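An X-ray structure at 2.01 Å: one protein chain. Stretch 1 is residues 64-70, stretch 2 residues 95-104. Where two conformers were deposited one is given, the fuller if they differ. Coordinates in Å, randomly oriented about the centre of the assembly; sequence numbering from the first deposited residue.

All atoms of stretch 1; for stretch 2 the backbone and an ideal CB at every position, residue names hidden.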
# COMPACT_ATOMS: atom_id res chain seq x y z
N SER A 64 -2.24 -12.55 -23.63
CA SER A 64 -3.58 -13.12 -23.45
C SER A 64 -4.67 -12.06 -23.53
O SER A 64 -5.75 -12.33 -24.05
CB SER A 64 -3.68 -13.84 -22.11
OG SER A 64 -2.95 -15.05 -22.13
N LEU A 65 -4.40 -10.87 -22.99
CA LEU A 65 -5.33 -9.75 -23.08
C LEU A 65 -5.62 -9.44 -24.55
O LEU A 65 -6.78 -9.40 -24.96
CB LEU A 65 -4.73 -8.50 -22.41
CG LEU A 65 -5.64 -7.49 -21.70
CD1 LEU A 65 -5.01 -6.09 -21.71
CD2 LEU A 65 -7.07 -7.47 -22.22
N ASP A 66 -4.56 -9.25 -25.32
CA ASP A 66 -4.66 -8.91 -26.73
C ASP A 66 -5.42 -9.94 -27.56
O ASP A 66 -6.22 -9.57 -28.42
CB ASP A 66 -3.26 -8.71 -27.32
CG ASP A 66 -2.57 -7.47 -26.80
OD1 ASP A 66 -3.21 -6.63 -26.11
OD2 ASP A 66 -1.36 -7.33 -27.09
N SER A 67 -5.19 -11.23 -27.33
CA SER A 67 -5.92 -12.25 -28.09
C SER A 67 -7.42 -12.21 -27.76
O SER A 67 -8.26 -12.36 -28.65
CB SER A 67 -5.31 -13.65 -27.94
OG SER A 67 -5.38 -14.11 -26.61
N MET A 68 -7.75 -11.98 -26.49
CA MET A 68 -9.16 -11.81 -26.09
C MET A 68 -9.82 -10.63 -26.80
O MET A 68 -10.95 -10.76 -27.31
CB MET A 68 -9.28 -11.65 -24.58
CG MET A 68 -8.86 -12.88 -23.80
SD MET A 68 -9.16 -12.79 -22.03
CE MET A 68 -10.92 -13.13 -22.01
N ILE A 69 -9.13 -9.49 -26.84
CA ILE A 69 -9.64 -8.31 -27.53
C ILE A 69 -9.82 -8.58 -29.03
O ILE A 69 -10.75 -8.06 -29.65
CB ILE A 69 -8.76 -7.05 -27.27
CG1 ILE A 69 -8.89 -6.62 -25.81
CG2 ILE A 69 -9.19 -5.89 -28.16
CD1 ILE A 69 -7.79 -5.72 -25.33
N LEU A 70 -8.94 -9.41 -29.59
CA LEU A 70 -9.01 -9.74 -31.02
C LEU A 70 -10.25 -10.56 -31.43
O LEU A 70 -10.58 -10.63 -32.61
CB LEU A 70 -7.71 -10.42 -31.51
CG LEU A 70 -6.45 -9.54 -31.65
CD1 LEU A 70 -5.35 -10.30 -32.35
CD2 LEU A 70 -6.73 -8.24 -32.40
N UNK A 95 -0.84 -1.34 -25.24
CA UNK A 95 -1.11 -2.57 -25.99
C UNK A 95 -2.57 -2.64 -26.46
O UNK A 95 -2.83 -3.02 -27.60
CB UNK A 95 -0.78 -3.79 -25.13
N UNK A 96 -3.51 -2.29 -25.58
CA UNK A 96 -4.94 -2.22 -25.93
C UNK A 96 -5.24 -1.21 -27.04
O UNK A 96 -5.92 -1.55 -28.03
CB UNK A 96 -5.76 -1.86 -24.69
N UNK A 97 -4.76 0.03 -26.88
CA UNK A 97 -4.97 1.12 -27.85
C UNK A 97 -4.38 0.81 -29.23
O UNK A 97 -4.98 1.17 -30.26
CB UNK A 97 -4.35 2.41 -27.32
N UNK A 98 -3.21 0.17 -29.25
CA UNK A 98 -2.52 -0.22 -30.48
C UNK A 98 -3.41 -1.06 -31.40
O UNK A 98 -3.44 -0.84 -32.60
CB UNK A 98 -1.25 -1.00 -30.14
N UNK A 99 -4.13 -2.00 -30.80
CA UNK A 99 -5.02 -2.90 -31.51
C UNK A 99 -6.14 -2.18 -32.28
O UNK A 99 -6.67 -2.73 -33.24
CB UNK A 99 -5.64 -3.89 -30.51
N UNK A 100 -6.48 -0.97 -31.83
CA UNK A 100 -7.48 -0.12 -32.49
C UNK A 100 -8.87 -0.72 -32.58
O UNK A 100 -9.57 -0.55 -33.59
CB UNK A 100 -7.00 0.22 -33.90
N UNK A 101 -9.27 -1.41 -31.52
CA UNK A 101 -10.54 -2.14 -31.49
C UNK A 101 -11.62 -1.37 -30.73
O UNK A 101 -12.67 -1.94 -30.41
CB UNK A 101 -10.34 -3.52 -30.85
N UNK A 102 -11.36 -0.10 -30.45
CA UNK A 102 -12.30 0.79 -29.76
C UNK A 102 -12.76 0.22 -28.40
O UNK A 102 -13.95 0.20 -28.07
CB UNK A 102 -13.52 1.04 -30.65
N UNK A 103 -11.79 -0.26 -27.63
CA UNK A 103 -12.03 -0.85 -26.33
C UNK A 103 -12.15 0.28 -25.30
O UNK A 103 -11.33 1.19 -25.28
CB UNK A 103 -10.91 -1.83 -25.96
N UNK A 104 -13.18 0.22 -24.47
CA UNK A 104 -13.30 1.17 -23.36
C UNK A 104 -12.27 0.79 -22.30
O UNK A 104 -12.09 -0.39 -22.02
CB UNK A 104 -14.71 1.17 -22.78

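Stretch 1 is helical and presents L65, D66, I69 and L70 to the second stretch, a largely apolar surface with one carboxylate on it. At position 95, within a helix, CA-to-CB points toward stretch 1, and the ideal CB lies 3.9 Å from D66 OD1. So little space beside an acidic group suits a small or polar side chain, although a longer one could turn aside. The residue is S95; its CB packs against D66 OD1 at 3.9 Å, while its OG is hydrogen-bonded elsewhere in the structure.

Position 96 points sideways, but its ideal CB is 4.4 Å from I69 CD1 and 5.2 Å from L65 CD1. Two methyl groups at this range call for an aliphatic residue such as leucine, isoleucine, valine or methionine. I96 fills the place, its CG1 lying 3.7 Å from L65 CD1 and 3.8 Å from I69 CD1, so that one methylene touches both neighbours.

Positions 97 and 98 are helical and find nothing of stretch 1 within 5.5 Å of their ideal CB atoms; stretch 1 sets no preference there. They are E97 and A98.

Position 99 again points toward stretch 1, with its ideal CB 4.7 Å from I69 CG2 and 4.9 Å from L70 CD2. The gap admits a medium or large apolar side chain, and leucine, methionine or isoleucine would all be plausible. L99, in the m,t rotamer, spreads its branches: CD1 reaches I69 CG2 at 3.9 Å and D66 OD1 at 3.6 Å, and CD2 meets L70 CD2 at 4.1 Å. The approach to D66 is packing without a hydrogen bond.

At position 100 the backbone leaves helical geometry with phi 61°, which by itself favours glycine, with asparagine a lesser possibility. It is G100, whose N donates to E97 O at 3.0 Å.

Position 101 turns back toward stretch 1, its ideal CB 3.8 Å from I69 CG2. An aliphatic residue would suit, as would a long chain with an apolar stem. K101 supplies such a stem: CB packs on I69 CG2 at 3.8 Å, and CE lies 4.0 Å from L70 CD2.

Position 102 also has positive phi, 56°, which would suit glycine or asparagine, but its ideal CB meets nothing of stretch 1; K102 occupies it.

Position 103 faces I69, with its ideal CB 4.9 Å from CG2, leaving room for valine, threonine or isoleucine. T103 places OG1 3.7 Å from I69 CG2, a van der Waals contact. Position 104, extended and out of reach, is E104.

Stretch 2, residues 95-104: SIEALGKKTE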
# COMPACT_ATOMS: atom_id res chain seq x y z
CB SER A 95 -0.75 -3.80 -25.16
OG SER A 95 0.59 -3.71 -24.68
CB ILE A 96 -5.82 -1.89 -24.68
CG1 ILE A 96 -5.71 -2.99 -23.62
CG2 ILE A 96 -7.29 -1.68 -25.09
CD1 ILE A 96 -6.31 -2.60 -22.28
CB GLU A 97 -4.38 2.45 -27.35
CG GLU A 97 -4.97 2.99 -26.04
CD GLU A 97 -6.32 3.68 -26.20
OE1 GLU A 97 -7.00 3.48 -27.24
OE2 GLU A 97 -6.72 4.43 -25.27
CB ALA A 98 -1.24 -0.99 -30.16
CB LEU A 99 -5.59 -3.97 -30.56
CG LEU A 99 -4.63 -4.94 -29.87
CD1 LEU A 99 -5.41 -5.84 -28.91
CD2 LEU A 99 -3.81 -5.78 -30.86
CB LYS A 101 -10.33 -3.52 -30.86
CG LYS A 101 -9.61 -4.53 -31.74
CD LYS A 101 -10.61 -5.21 -32.66
CE LYS A 101 -9.94 -6.19 -33.61
NZ LYS A 101 -10.83 -6.46 -34.78
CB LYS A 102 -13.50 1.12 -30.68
CG LYS A 102 -13.13 1.90 -31.96
CD LYS A 102 -12.65 3.31 -31.63
CE LYS A 102 -12.63 4.20 -32.86
NZ LYS A 102 -12.66 5.64 -32.45
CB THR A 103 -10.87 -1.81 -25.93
OG1 THR A 103 -10.62 -2.72 -27.01
CG2 THR A 103 -11.21 -2.59 -24.68
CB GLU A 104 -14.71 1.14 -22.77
CG GLU A 104 -15.76 1.77 -23.68
CD GLU A 104 -17.19 1.54 -23.21
OE1 GLU A 104 -17.39 1.27 -22.00
OE2 GLU A 104 -18.12 1.64 -24.05
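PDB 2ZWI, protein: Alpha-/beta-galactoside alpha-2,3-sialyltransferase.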